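Local coordinates for protein putative oxidoreductase (Gluconobacter oxydans, PDB 3WJ7) that probably works as an NAD(P)-dependent oxidoreductase of the short-chain dehydrogenase/reductase (SDR) family, with aldehyde oxidation or reduction among its likely activities, at residues P276-S281 with V294-L299; P208-T213 with A266-Q271; N246-D251 with K303-F308; T97-N102 with K155-R160; P181-G186 with L215-V220. One frame throughout, in Å; residues are numbered along the deposited sequence.

Contact 1: P276-S281 with V294-L299; sequences PVALVS and VTRETL
Ala278 lays its methyl group over the backbone at the start of helix 296-302, its CB 3.7 Å from Arg296 N and 3.8 Å from Thr295 C. Leu299 and Val294 complete this small apolar patch, Leu299 CD2 and Val294 CG1 each lying 4.4 Å from Ala278 CB; Phe288 of the second subunit packs on all three residues. One helical turn after Ala278, Ser281 OG donates to Val294 O at 2.7 Å. With chi1 at 166°, this hydroxyl oxygen stands anti to the backbone N and meets a carbonyl just ahead of helix 296-302. An alanine in place of Ser281 would probably leave Val294 O without this donor and the chain before helix 296-302 without its polar tie to helix 275-288. Thr295 is the N-cap, its OG1 accepting from Thr298 N at 2.9 Å. Leu279 CD1 covers one face of the Arg296 guanidinium, displaced toward its rim and 4.1 Å from NH1. The chemistry thus divides: a methyl-sized spacer lets helix 275-288 come close, one hydroxyl bond and a cap fix the helix start, and the arginine's charge is shared between Glu282 and Asp201 of the third subunit.

Contact 2: P208-T213 with A266-Q271; sequences PAYVET and AVKLKQ
Tyr210 and Lys268 meet obliquely on one side of a short parallel strand pair. In the tyrosine, chi1 of 72° sets CG in the crowded position between backbone N and carbonyl carbon; the far end of the ring, CZ and OH, lies against Lys268 CB and CG. Lys268 CA stands over one ring face, displaced toward the rim, while its CG comes 3.5 Å from Tyr210 CZ. That CG is anti to the backbone N (chi1 179°), but the chain then bends at chi2 and chi3, and its CE reaches a point 3.6 Å from Glu212 OE2. The salt bridge between Lys268 NZ and Glu212 OE2 is long, 4.0 Å. The other carboxylate oxygen of Glu212, OE1, accepts from Gly250 N. Ala209, Val211, Val267 and Leu269 occupy the other side, where Ala209 CB lies 3.8 Å from Val267 CB. Of the backbone bonds, Leu269 N to Tyr210 O (2.9 Å, 172° at the hydrogen) and Glu212 N to Leu269 O (3.0 Å) are nearly straight, whereas Tyr210 N to Val267 O is weak. Gln271 directs NE2 to Gly287 O of the second subunit. This two-stranded parallel sheet, separate from the main sheet, packs on helix 249-259 through Phe253, edge-to-face with Tyr210, and on Trp283 and Gly287 of the second subunit; strand 267-269 leads on to helix 275-288.

Contact 3: N246-D251 with K303-F308; sequences NIMLGD and KKLMFF
Asn246 pairs its side-chain amide with the backbone of Phe308 through two hydrogen bonds. Phe308 N donates to Asn246 OD1 at 2.8 Å, and Asn246 ND2 donates to Phe308 O at 3.0 Å, both with about 25° of bend at the hydrogen. Phe308 O lies close to the plane of the Asn246 amide, yet ND2 approaches it from above the Phe308 carbonyl plane. OD1 has a second donor, Asn216 ND2 on strand 214-219, and this additional bond would further restrict rotation of the amide. These bonds tie the end of strand 239-248, antiparallel to strand 214-219 in the mixed, Rossmann-type sheet, to the loop that follows helix 296-302; the touching parts run in nearly opposite directions, 161° apart. In that loop Met306 is the centre of an inverse gamma turn spanning Leu305 to Phe307. The aromatic contacts centre on Phe307. Asn246 CB sits squarely over its ring in a CH-pi contact, 3.5 Å from the centroid and 9° off the normal, while Leu305 CB backs the opposite face, displaced toward the rim. Met248 makes an oblique Met-aromatic contact, SD being 5.1 Å from the Phe307 centroid. The remaining apolar contact is slight: Met248, its chain bent at chi2 and chi3, crosses Leu305 at about a right angle, with CE 4.1 Å from Leu305 CD2.

Contact 4: T97-N102 with K155-R160; sequences TMMKAN and KLSKYR
Met99 holds CG anti to its backbone N (chi1 168°) and SD in turn anti to CA, a straight run that carries the sulfur across to Leu156 and Ser157. The chain bends at chi3 (78°), which places CE beside the Arg160 guanidinium. Along the way, Met99 CG passes 3.4 Å from Ser157 OG, and SD lies 4.1 Å from Leu156 CD2. CE meets the guanidinium at its edge, near the plane, 3.3 Å from Arg160 NH1. Arg160 is extended from CG to NE, and Leu156 CD2 of its own helix covers one guanidinium face, 3.6 Å above the plane. The backbones are nearest at Met99 and Ser157, whose CA atoms are 5.1 Å apart. The axes of segments 97-102 and 155-160 come within 9.5 Å and cross at -18°, so the helices run nearly parallel here, as expected of helices flanking the parallel sheet of a Rossmann fold. Segment 155-160 includes Lys158, at a position consistent with the lysine of the SDR family's Tyr-X-X-X-Lys motif. No hydrogen bond links the two segments. Arg160 instead makes salt bridges with Glu147 and with Asp94 of the third subunit, so Met99 CE lies beside a guanidinium whose charge is paired outside the two segments, partly across a subunit interface.

Contact 5: P181-G186 with L215-V220; sequences PSTPVG and LNIVHV
Ser182 OG donates to Asn216 OD1 at 2.9 Å, from above the amide plane. OD1 also accepts from Gly244 N, and ND2 continues to Asn246. An alanine in place of Asn216 would probably leave Ser182 OG and Gly244 N without this acceptor and Asn246 without one donor. Beyond it a continuous backbone ladder follows, from Thr183 N to Asn216 O (3.1 Å), through Val218 N to Thr183 O and Val185 N to Val218 O, to Val220 N on Val185 O (2.9 Å). This is parallel pairing inside the Rossmann-type sheet, segments 183-185 and 215-219 meeting at 44°; Pro184, which has no N-H, falls where this strand pair uses none. Beside the bonded backbone, the buried Val185 and Ile217 pack closely, their CG2 atoms 3.9 Å apart. Contact is looser where Thr183 and Leu215, both partly exposed, bring CG2 and CB to 4.3 Å. The Val185 and His219 side chains diverge, His219 capping helix 220-233 through Asp221 N and bonding Asp330.

How the contacts relate
Contact 5 is the most buried and lies nearest the centre of the chain; contact 2, the other parallel strand pair, is at the surface, with weaker bonding at one end and a long salt bridge. Contact 3 shares the main sheet with contact 5, where Asn246 meets Asn216, and touches contact 2 where Thr213 O and Glu212 OE1 approach the start of helix 249-259. Contacts 1 and 4 join helices, and each places an arginine toward the third subunit, Arg296 and Arg160. They differ in polar chemistry: contact 1 has a serine-to-carbonyl bond across its segments and an N-cap, contact 4 no hydrogen bond across at all. Contact 1 also packs against contact 2 through Leu299 and Gln271. Backbone ladders dominate contacts 2 and 5, side-chain amide and aromatic chemistry contact 3.

Contact 1: P276-S281 with V294-L299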
# COMPACT_ATOMS: atom_id res chain seq x y z
N PRO A 276 23.19 -7.18 -7.74
CA PRO A 276 23.66 -5.86 -7.32
C PRO A 276 22.56 -4.82 -7.11
O PRO A 276 22.69 -4.00 -6.19
CB PRO A 276 24.55 -5.42 -8.48
CG PRO A 276 25.15 -6.71 -8.93
CD PRO A 276 24.00 -7.70 -8.86
N VAL A 277 21.53 -4.85 -7.96
CA VAL A 277 20.41 -3.91 -7.85
C VAL A 277 19.67 -4.18 -6.54
O VAL A 277 19.24 -3.24 -5.81
CB VAL A 277 19.43 -4.08 -9.04
CG1 VAL A 277 18.47 -2.91 -9.14
CG2 VAL A 277 20.19 -4.25 -10.35
N ALA A 278 19.50 -5.47 -6.25
CA ALA A 278 18.89 -5.95 -4.99
C ALA A 278 19.66 -5.41 -3.80
O ALA A 278 19.07 -4.89 -2.82
CB ALA A 278 18.89 -7.47 -4.95
N LEU A 279 20.98 -5.52 -3.90
CA LEU A 279 21.84 -5.09 -2.85
C LEU A 279 21.73 -3.59 -2.66
O LEU A 279 21.60 -3.13 -1.55
CB LEU A 279 23.26 -5.48 -3.18
CG LEU A 279 24.27 -5.44 -2.05
CD1 LEU A 279 23.87 -6.45 -0.97
CD2 LEU A 279 25.65 -5.73 -2.65
N VAL A 280 21.77 -2.83 -3.74
CA VAL A 280 21.72 -1.38 -3.66
C VAL A 280 20.39 -0.97 -3.07
O VAL A 280 20.31 -0.15 -2.15
CB VAL A 280 21.94 -0.71 -5.04
CG1 VAL A 280 21.93 0.80 -4.90
CG2 VAL A 280 23.28 -1.15 -5.61
N SER A 281 19.34 -1.55 -3.62
CA SER A 281 17.99 -1.46 -3.06
C SER A 281 17.91 -1.67 -1.53
O SER A 281 17.32 -0.87 -0.85
CB SER A 281 17.08 -2.43 -3.82
OG SER A 281 15.87 -2.62 -3.15
N VAL A 294 12.39 -4.60 -2.76
CA VAL A 294 13.15 -5.66 -3.38
C VAL A 294 14.40 -5.91 -2.55
O VAL A 294 15.02 -4.97 -2.10
CB VAL A 294 13.50 -5.21 -4.78
CG1 VAL A 294 14.78 -5.83 -5.28
CG2 VAL A 294 12.34 -5.54 -5.70
N THR A 295 14.74 -7.18 -2.32
CA THR A 295 15.93 -7.59 -1.54
C THR A 295 16.58 -8.78 -2.26
O THR A 295 15.94 -9.38 -3.13
CB THR A 295 15.56 -8.05 -0.10
OG1 THR A 295 14.95 -9.33 -0.16
CG2 THR A 295 14.55 -7.15 0.59
N ARG A 296 17.81 -9.16 -1.88
CA ARG A 296 18.33 -10.52 -2.21
C ARG A 296 17.34 -11.65 -1.96
O ARG A 296 17.19 -12.53 -2.81
CB ARG A 296 19.60 -10.82 -1.45
CG ARG A 296 20.72 -9.86 -1.81
CD ARG A 296 21.88 -10.02 -0.86
NE ARG A 296 21.50 -9.61 0.49
CZ ARG A 296 22.35 -9.50 1.51
NH1 ARG A 296 23.62 -9.79 1.34
NH2 ARG A 296 21.91 -9.09 2.69
N GLU A 297 16.65 -11.63 -0.82
CA GLU A 297 15.63 -12.64 -0.49
C GLU A 297 14.48 -12.61 -1.52
O GLU A 297 13.87 -13.63 -1.82
CB GLU A 297 15.10 -12.46 0.97
CG GLU A 297 14.34 -13.66 1.55
CD GLU A 297 13.27 -13.32 2.62
OE1 GLU A 297 12.13 -12.88 2.28
OE2 GLU A 297 13.55 -13.53 3.83
N THR A 298 14.20 -11.44 -2.06
CA THR A 298 13.19 -11.31 -3.10
C THR A 298 13.64 -11.92 -4.42
O THR A 298 12.94 -12.75 -5.00
CB THR A 298 12.70 -9.86 -3.24
OG1 THR A 298 11.49 -9.79 -2.49
CG2 THR A 298 12.34 -9.45 -4.68
N LEU A 299 14.82 -11.52 -4.86
CA LEU A 299 15.41 -12.03 -6.06
C LEU A 299 15.52 -13.57 -6.09
O LEU A 299 15.33 -14.18 -7.14
CB LEU A 299 16.77 -11.38 -6.26
CG LEU A 299 17.46 -11.67 -7.58
CD1 LEU A 299 16.69 -11.12 -8.78
CD2 LEU A 299 18.85 -11.09 -7.53

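Contact 2: P208-T213 with A266-Q271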
# COMPACT_ATOMS: atom_id res chain seq x y z
N PRO A 208 14.34 -3.76 -27.18
CA PRO A 208 15.78 -3.95 -27.33
C PRO A 208 16.38 -4.88 -26.28
O PRO A 208 17.35 -5.57 -26.57
CB PRO A 208 16.35 -2.52 -27.18
CG PRO A 208 15.23 -1.67 -26.62
CD PRO A 208 14.02 -2.54 -26.40
N ALA A 209 15.78 -4.90 -25.09
CA ALA A 209 16.31 -5.62 -23.94
C ALA A 209 15.19 -6.32 -23.21
O ALA A 209 14.00 -6.02 -23.42
CB ALA A 209 17.05 -4.68 -22.99
N TYR A 210 15.59 -7.26 -22.36
CA TYR A 210 14.67 -8.04 -21.57
C TYR A 210 15.48 -8.83 -20.57
O TYR A 210 16.66 -9.07 -20.77
CB TYR A 210 13.83 -9.00 -22.45
CG TYR A 210 14.56 -10.19 -23.02
CD1 TYR A 210 14.53 -11.43 -22.38
CD2 TYR A 210 15.25 -10.09 -24.22
CE1 TYR A 210 15.21 -12.53 -22.90
CE2 TYR A 210 15.92 -11.19 -24.76
CZ TYR A 210 15.89 -12.40 -24.11
OH TYR A 210 16.56 -13.48 -24.65
N VAL A 211 14.80 -9.25 -19.50
CA VAL A 211 15.39 -10.02 -18.42
C VAL A 211 14.89 -11.44 -18.58
O VAL A 211 13.68 -11.67 -18.70
CB VAL A 211 14.97 -9.45 -17.05
CG1 VAL A 211 15.58 -10.26 -15.93
CG2 VAL A 211 15.35 -7.97 -16.93
N GLU A 212 15.83 -12.38 -18.62
CA GLU A 212 15.55 -13.79 -18.88
C GLU A 212 14.69 -14.33 -17.75
O GLU A 212 14.83 -13.95 -16.59
CB GLU A 212 16.87 -14.59 -19.00
CG GLU A 212 16.78 -16.08 -19.38
CD GLU A 212 16.03 -16.38 -20.71
OE1 GLU A 212 14.83 -16.05 -20.85
OE2 GLU A 212 16.61 -16.98 -21.63
N THR A 213 13.77 -15.20 -18.11
CA THR A 213 13.09 -16.05 -17.15
C THR A 213 12.23 -17.12 -17.82
O THR A 213 12.16 -17.18 -19.05
CB THR A 213 12.26 -15.27 -16.11
OG1 THR A 213 11.96 -16.17 -15.03
CG2 THR A 213 10.99 -14.67 -16.70
N ALA A 266 18.44 -7.84 -29.04
CA ALA A 266 19.91 -7.88 -29.00
C ALA A 266 20.47 -8.20 -27.60
O ALA A 266 21.52 -8.84 -27.48
CB ALA A 266 20.45 -6.54 -29.49
N VAL A 267 19.73 -7.76 -26.58
CA VAL A 267 20.20 -7.67 -25.20
C VAL A 267 19.46 -8.59 -24.24
O VAL A 267 18.27 -8.40 -23.96
CB VAL A 267 20.05 -6.22 -24.73
CG1 VAL A 267 20.86 -5.96 -23.45
CG2 VAL A 267 20.46 -5.27 -25.84
N LYS A 268 20.15 -9.58 -23.71
CA LYS A 268 19.52 -10.48 -22.78
C LYS A 268 20.16 -10.38 -21.40
O LYS A 268 21.30 -10.78 -21.21
CB LYS A 268 19.54 -11.92 -23.30
CG LYS A 268 18.90 -12.90 -22.32
CD LYS A 268 19.78 -14.09 -22.01
CE LYS A 268 19.50 -15.24 -22.96
NZ LYS A 268 20.41 -16.37 -22.64
N LEU A 269 19.43 -9.86 -20.43
CA LEU A 269 19.96 -9.71 -19.09
C LEU A 269 19.72 -10.94 -18.20
O LEU A 269 18.58 -11.28 -17.93
CB LEU A 269 19.32 -8.47 -18.46
CG LEU A 269 19.37 -7.22 -19.33
CD1 LEU A 269 18.79 -6.10 -18.49
CD2 LEU A 269 20.79 -6.91 -19.80
N LYS A 270 20.79 -11.60 -17.73
CA LYS A 270 20.60 -12.78 -16.88
C LYS A 270 20.05 -12.29 -15.52
O LYS A 270 20.32 -11.16 -15.06
CB LYS A 270 21.88 -13.56 -16.66
CG LYS A 270 22.45 -14.24 -17.88
CD LYS A 270 23.78 -14.91 -17.57
CE LYS A 270 24.53 -15.17 -18.87
NZ LYS A 270 26.01 -14.91 -18.77
N GLN A 271 19.28 -13.15 -14.88
CA GLN A 271 18.57 -12.74 -13.70
C GLN A 271 19.56 -12.56 -12.57
O GLN A 271 19.37 -11.72 -11.68
CB GLN A 271 17.47 -13.74 -13.35
CG GLN A 271 16.24 -13.10 -12.72
CD GLN A 271 14.96 -13.76 -13.15
OE1 GLN A 271 14.94 -14.95 -13.48
NE2 GLN A 271 13.87 -13.00 -13.17

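Contact 3: N246-D251 with K303-F308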
# COMPACT_ATOMS: atom_id res chain seq x y z
N ASN A 246 6.21 -25.07 -21.22
CA ASN A 246 7.21 -24.41 -20.41
C ASN A 246 8.30 -23.88 -21.31
O ASN A 246 8.97 -24.65 -22.02
CB ASN A 246 7.76 -25.34 -19.33
CG ASN A 246 6.70 -25.67 -18.25
OD1 ASN A 246 6.11 -24.76 -17.61
ND2 ASN A 246 6.46 -26.95 -18.05
N ILE A 247 8.46 -22.56 -21.31
CA ILE A 247 9.32 -21.91 -22.27
C ILE A 247 10.12 -20.77 -21.63
O ILE A 247 9.65 -20.09 -20.74
CB ILE A 247 8.52 -21.50 -23.54
CG1 ILE A 247 9.48 -21.27 -24.74
CG2 ILE A 247 7.59 -20.33 -23.24
CD1 ILE A 247 8.87 -20.74 -26.03
N MET A 248 11.37 -20.61 -22.05
CA MET A 248 12.17 -19.50 -21.55
C MET A 248 11.77 -18.28 -22.36
O MET A 248 11.27 -18.40 -23.47
CB MET A 248 13.68 -19.77 -21.68
CG MET A 248 14.21 -21.00 -20.92
SD MET A 248 14.13 -21.01 -19.11
CE MET A 248 14.75 -19.39 -18.61
N LEU A 249 11.96 -17.10 -21.78
CA LEU A 249 11.46 -15.88 -22.39
C LEU A 249 12.25 -15.60 -23.68
O LEU A 249 11.70 -15.14 -24.68
CB LEU A 249 11.54 -14.75 -21.35
CG LEU A 249 10.73 -13.47 -21.52
CD1 LEU A 249 9.25 -13.71 -21.80
CD2 LEU A 249 10.87 -12.58 -20.29
N GLY A 250 13.56 -15.91 -23.66
CA GLY A 250 14.42 -15.78 -24.84
C GLY A 250 13.89 -16.62 -26.01
O GLY A 250 13.84 -16.13 -27.16
N ASP A 251 13.48 -17.85 -25.70
CA ASP A 251 12.95 -18.75 -26.72
C ASP A 251 11.64 -18.24 -27.28
O ASP A 251 11.43 -18.26 -28.49
CB ASP A 251 12.79 -20.17 -26.17
CG ASP A 251 14.12 -20.82 -25.84
OD1 ASP A 251 15.14 -20.50 -26.50
OD2 ASP A 251 14.17 -21.64 -24.90
N LYS A 303 13.76 -15.67 -9.07
CA LYS A 303 14.72 -16.44 -9.87
C LYS A 303 14.14 -17.76 -10.33
O LYS A 303 14.57 -18.29 -11.35
CB LYS A 303 15.98 -16.79 -9.03
CG LYS A 303 17.27 -16.05 -9.37
CD LYS A 303 18.41 -16.52 -8.43
CE LYS A 303 19.70 -15.70 -8.59
NZ LYS A 303 20.61 -16.19 -9.67
N LYS A 304 13.23 -18.33 -9.55
CA LYS A 304 12.74 -19.69 -9.83
C LYS A 304 11.96 -19.68 -11.11
O LYS A 304 11.29 -18.70 -11.41
CB LYS A 304 11.86 -20.24 -8.69
CG LYS A 304 12.52 -20.33 -7.30
CD LYS A 304 11.53 -20.93 -6.33
CE LYS A 304 11.57 -20.28 -4.97
NZ LYS A 304 12.25 -21.16 -3.98
N LEU A 305 12.09 -20.73 -11.91
CA LEU A 305 11.36 -20.79 -13.16
C LEU A 305 9.87 -21.08 -12.86
O LEU A 305 9.55 -21.89 -11.99
CB LEU A 305 11.94 -21.84 -14.08
CG LEU A 305 13.46 -21.86 -14.33
CD1 LEU A 305 13.85 -22.95 -15.31
CD2 LEU A 305 13.99 -20.50 -14.77
N MET A 306 8.98 -20.42 -13.58
CA MET A 306 7.56 -20.64 -13.44
C MET A 306 7.11 -21.76 -14.38
O MET A 306 6.42 -21.53 -15.39
CB MET A 306 6.80 -19.34 -13.67
CG MET A 306 7.03 -18.32 -12.58
SD MET A 306 5.61 -17.21 -12.52
CE MET A 306 4.26 -18.15 -11.69
N PHE A 307 7.51 -22.97 -14.04
CA PHE A 307 7.31 -24.12 -14.91
C PHE A 307 6.30 -25.04 -14.24
O PHE A 307 6.39 -25.29 -13.03
CB PHE A 307 8.65 -24.78 -15.14
CG PHE A 307 9.43 -24.23 -16.32
CD1 PHE A 307 9.06 -23.03 -16.96
CD2 PHE A 307 10.57 -24.90 -16.78
CE1 PHE A 307 9.78 -22.53 -18.04
CE2 PHE A 307 11.31 -24.40 -17.86
CZ PHE A 307 10.91 -23.21 -18.49
N PHE A 308 5.29 -25.46 -14.99
CA PHE A 308 4.19 -26.21 -14.37
C PHE A 308 3.82 -27.35 -15.26
O PHE A 308 3.96 -27.23 -16.47
CB PHE A 308 2.95 -25.32 -14.16
CG PHE A 308 3.18 -24.22 -13.18
CD1 PHE A 308 2.98 -24.45 -11.82
CD2 PHE A 308 3.66 -23.00 -13.60
CE1 PHE A 308 3.24 -23.44 -10.90
CE2 PHE A 308 3.92 -21.98 -12.68
CZ PHE A 308 3.72 -22.21 -11.32

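Contact 4: T97-N102 with K155-R160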
# COMPACT_ATOMS: atom_id res chain seq x y z
N THR A 97 -5.19 -2.11 -1.81
CA THR A 97 -6.62 -1.92 -1.73
C THR A 97 -7.28 -2.85 -2.75
O THR A 97 -8.34 -3.38 -2.46
CB THR A 97 -7.02 -0.46 -1.98
OG1 THR A 97 -6.24 0.42 -1.13
CG2 THR A 97 -8.51 -0.26 -1.76
N MET A 98 -6.67 -3.07 -3.91
CA MET A 98 -7.31 -3.92 -4.92
C MET A 98 -7.31 -5.37 -4.49
O MET A 98 -8.30 -6.06 -4.64
CB MET A 98 -6.71 -3.76 -6.31
CG MET A 98 -7.02 -2.42 -6.94
SD MET A 98 -8.75 -1.92 -7.20
CE MET A 98 -9.46 -1.61 -5.57
N MET A 99 -6.21 -5.80 -3.89
CA MET A 99 -6.13 -7.14 -3.34
C MET A 99 -7.21 -7.39 -2.25
O MET A 99 -7.84 -8.41 -2.24
CB MET A 99 -4.73 -7.38 -2.79
CG MET A 99 -4.67 -8.65 -1.95
SD MET A 99 -3.09 -8.92 -1.18
CE MET A 99 -3.26 -7.73 0.17
N LYS A 100 -7.46 -6.45 -1.36
CA LYS A 100 -8.56 -6.65 -0.43
C LYS A 100 -9.90 -6.77 -1.15
O LYS A 100 -10.67 -7.67 -0.90
CB LYS A 100 -8.62 -5.53 0.60
CG LYS A 100 -9.57 -5.75 1.74
CD LYS A 100 -9.63 -4.47 2.58
CE LYS A 100 -10.71 -4.50 3.66
NZ LYS A 100 -10.57 -3.38 4.65
N ALA A 101 -10.17 -5.88 -2.08
CA ALA A 101 -11.44 -5.88 -2.76
C ALA A 101 -11.59 -7.19 -3.58
O ALA A 101 -12.68 -7.73 -3.67
CB ALA A 101 -11.59 -4.64 -3.67
N ASN A 102 -10.50 -7.72 -4.12
CA ASN A 102 -10.62 -8.90 -4.92
C ASN A 102 -10.77 -10.14 -4.04
O ASN A 102 -11.55 -11.06 -4.33
CB ASN A 102 -9.50 -8.99 -5.98
CG ASN A 102 -9.65 -7.92 -7.12
OD1 ASN A 102 -10.68 -7.82 -7.83
ND2 ASN A 102 -8.60 -7.12 -7.31
N LYS A 155 0.59 -11.90 -7.10
CA LYS A 155 0.56 -13.30 -6.74
C LYS A 155 -0.10 -13.44 -5.37
O LYS A 155 -0.90 -14.33 -5.20
CB LYS A 155 1.97 -13.95 -6.76
CG LYS A 155 2.72 -13.81 -8.08
CD LYS A 155 4.09 -14.48 -8.05
CE LYS A 155 4.08 -16.03 -7.97
NZ LYS A 155 5.27 -16.62 -8.68
N LEU A 156 0.22 -12.57 -4.42
CA LEU A 156 -0.32 -12.65 -3.04
C LEU A 156 -1.82 -12.60 -3.06
O LEU A 156 -2.50 -13.37 -2.36
CB LEU A 156 0.17 -11.50 -2.17
CG LEU A 156 -0.08 -11.68 -0.67
CD1 LEU A 156 0.51 -12.99 -0.17
CD2 LEU A 156 0.43 -10.53 0.19
N SER A 157 -2.33 -11.72 -3.90
CA SER A 157 -3.74 -11.63 -4.14
C SER A 157 -4.32 -12.96 -4.71
O SER A 157 -5.41 -13.44 -4.31
CB SER A 157 -3.96 -10.52 -5.13
OG SER A 157 -5.28 -10.07 -5.00
N LYS A 158 -3.62 -13.57 -5.67
CA LYS A 158 -4.20 -14.78 -6.23
C LYS A 158 -4.13 -15.86 -5.16
O LYS A 158 -5.07 -16.61 -4.99
CB LYS A 158 -3.55 -15.21 -7.54
CG LYS A 158 -3.81 -14.27 -8.70
CD LYS A 158 -5.28 -14.27 -9.08
CE LYS A 158 -5.56 -13.23 -10.17
NZ LYS A 158 -7.02 -13.09 -10.48
N TYR A 159 -3.04 -15.88 -4.39
CA TYR A 159 -2.85 -16.86 -3.34
C TYR A 159 -3.95 -16.71 -2.28
O TYR A 159 -4.67 -17.68 -2.02
CB TYR A 159 -1.45 -16.78 -2.72
CG TYR A 159 -1.26 -17.63 -1.50
CD1 TYR A 159 -0.97 -19.00 -1.64
CD2 TYR A 159 -1.42 -17.10 -0.23
CE1 TYR A 159 -0.80 -19.81 -0.53
CE2 TYR A 159 -1.25 -17.88 0.91
CZ TYR A 159 -0.94 -19.24 0.76
OH TYR A 159 -0.80 -20.05 1.86
N ARG A 160 -4.14 -15.52 -1.72
CA ARG A 160 -5.13 -15.35 -0.69
C ARG A 160 -6.53 -15.71 -1.14
O ARG A 160 -7.32 -16.37 -0.39
CB ARG A 160 -5.13 -13.93 -0.12
CG ARG A 160 -3.87 -13.66 0.67
CD ARG A 160 -4.03 -12.45 1.55
NE ARG A 160 -2.91 -12.45 2.48
CZ ARG A 160 -2.26 -11.35 2.85
NH1 ARG A 160 -2.61 -10.16 2.37
NH2 ARG A 160 -1.27 -11.42 3.72

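Contact 5: P181-G186 with L215-V220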
# COMPACT_ATOMS: atom_id res chain seq x y z
N PRO A 181 -5.08 -21.58 -14.66
CA PRO A 181 -4.44 -21.31 -15.95
C PRO A 181 -3.01 -20.77 -15.78
O PRO A 181 -2.72 -20.15 -14.77
CB PRO A 181 -5.28 -20.17 -16.53
CG PRO A 181 -6.51 -20.09 -15.68
CD PRO A 181 -6.15 -20.64 -14.35
N SER A 182 -2.13 -21.07 -16.73
CA SER A 182 -0.80 -20.47 -16.76
C SER A 182 -0.96 -19.11 -17.43
O SER A 182 -1.92 -18.39 -17.18
CB SER A 182 0.19 -21.37 -17.51
OG SER A 182 -0.21 -21.58 -18.87
N THR A 183 -0.05 -18.75 -18.32
CA THR A 183 -0.15 -17.44 -18.93
C THR A 183 -0.70 -17.47 -20.35
O THR A 183 -0.05 -17.93 -21.27
CB THR A 183 1.11 -16.54 -18.69
OG1 THR A 183 1.51 -15.86 -19.89
CG2 THR A 183 2.25 -17.28 -18.05
N PRO A 184 -1.95 -17.01 -20.52
CA PRO A 184 -2.65 -17.26 -21.78
C PRO A 184 -2.28 -16.25 -22.84
O PRO A 184 -2.21 -15.09 -22.57
CB PRO A 184 -4.09 -17.05 -21.41
CG PRO A 184 -4.05 -16.02 -20.31
CD PRO A 184 -2.80 -16.31 -19.53
N VAL A 185 -2.05 -16.75 -24.05
CA VAL A 185 -1.72 -15.94 -25.20
C VAL A 185 -2.69 -16.39 -26.27
O VAL A 185 -3.15 -17.53 -26.26
CB VAL A 185 -0.27 -16.22 -25.62
CG1 VAL A 185 0.07 -15.62 -26.95
CG2 VAL A 185 0.66 -15.71 -24.55
N GLY A 186 -3.02 -15.49 -27.17
CA GLY A 186 -3.84 -15.85 -28.32
C GLY A 186 -4.49 -14.68 -29.00
O GLY A 186 -4.08 -13.52 -28.78
N LEU A 215 8.53 -19.22 -18.14
CA LEU A 215 7.11 -19.18 -17.91
C LEU A 215 6.49 -20.33 -18.65
O LEU A 215 7.18 -21.09 -19.30
CB LEU A 215 6.48 -17.81 -18.30
CG LEU A 215 6.50 -17.09 -19.68
CD1 LEU A 215 6.68 -15.60 -19.38
CD2 LEU A 215 7.58 -17.50 -20.68
N ASN A 216 5.18 -20.45 -18.53
CA ASN A 216 4.42 -21.46 -19.18
C ASN A 216 3.36 -20.70 -19.94
O ASN A 216 2.56 -19.99 -19.32
CB ASN A 216 3.76 -22.32 -18.11
CG ASN A 216 2.97 -23.49 -18.67
OD1 ASN A 216 2.01 -23.33 -19.42
ND2 ASN A 216 3.34 -24.68 -18.24
N ILE A 217 3.34 -20.88 -21.27
CA ILE A 217 2.35 -20.27 -22.15
C ILE A 217 1.28 -21.26 -22.61
O ILE A 217 1.55 -22.44 -22.82
CB ILE A 217 3.04 -19.57 -23.32
CG1 ILE A 217 3.54 -18.23 -22.77
CG2 ILE A 217 2.08 -19.30 -24.48
CD1 ILE A 217 4.66 -17.64 -23.53
N VAL A 218 0.05 -20.77 -22.73
CA VAL A 218 -1.08 -21.60 -22.98
C VAL A 218 -2.03 -20.86 -23.85
O VAL A 218 -2.27 -19.68 -23.62
CB VAL A 218 -1.82 -21.98 -21.68
CG1 VAL A 218 -2.27 -20.73 -20.90
CG2 VAL A 218 -2.98 -22.90 -21.99
N HIS A 219 -2.55 -21.53 -24.86
CA HIS A 219 -3.50 -20.89 -25.74
C HIS A 219 -4.71 -20.51 -24.90
O HIS A 219 -5.18 -21.30 -24.09
CB HIS A 219 -3.90 -21.82 -26.89
CG HIS A 219 -4.45 -21.09 -28.07
ND1 HIS A 219 -5.64 -20.40 -28.02
CD2 HIS A 219 -3.94 -20.90 -29.31
CE1 HIS A 219 -5.84 -19.80 -29.19
NE2 HIS A 219 -4.83 -20.09 -29.99
N VAL A 220 -5.19 -19.28 -25.08
CA VAL A 220 -6.37 -18.76 -24.39
C VAL A 220 -7.59 -19.65 -24.63
O VAL A 220 -8.40 -19.86 -23.72
CB VAL A 220 -6.66 -17.29 -24.79
CG1 VAL A 220 -7.26 -17.20 -26.18
CG2 VAL A 220 -7.62 -16.63 -23.82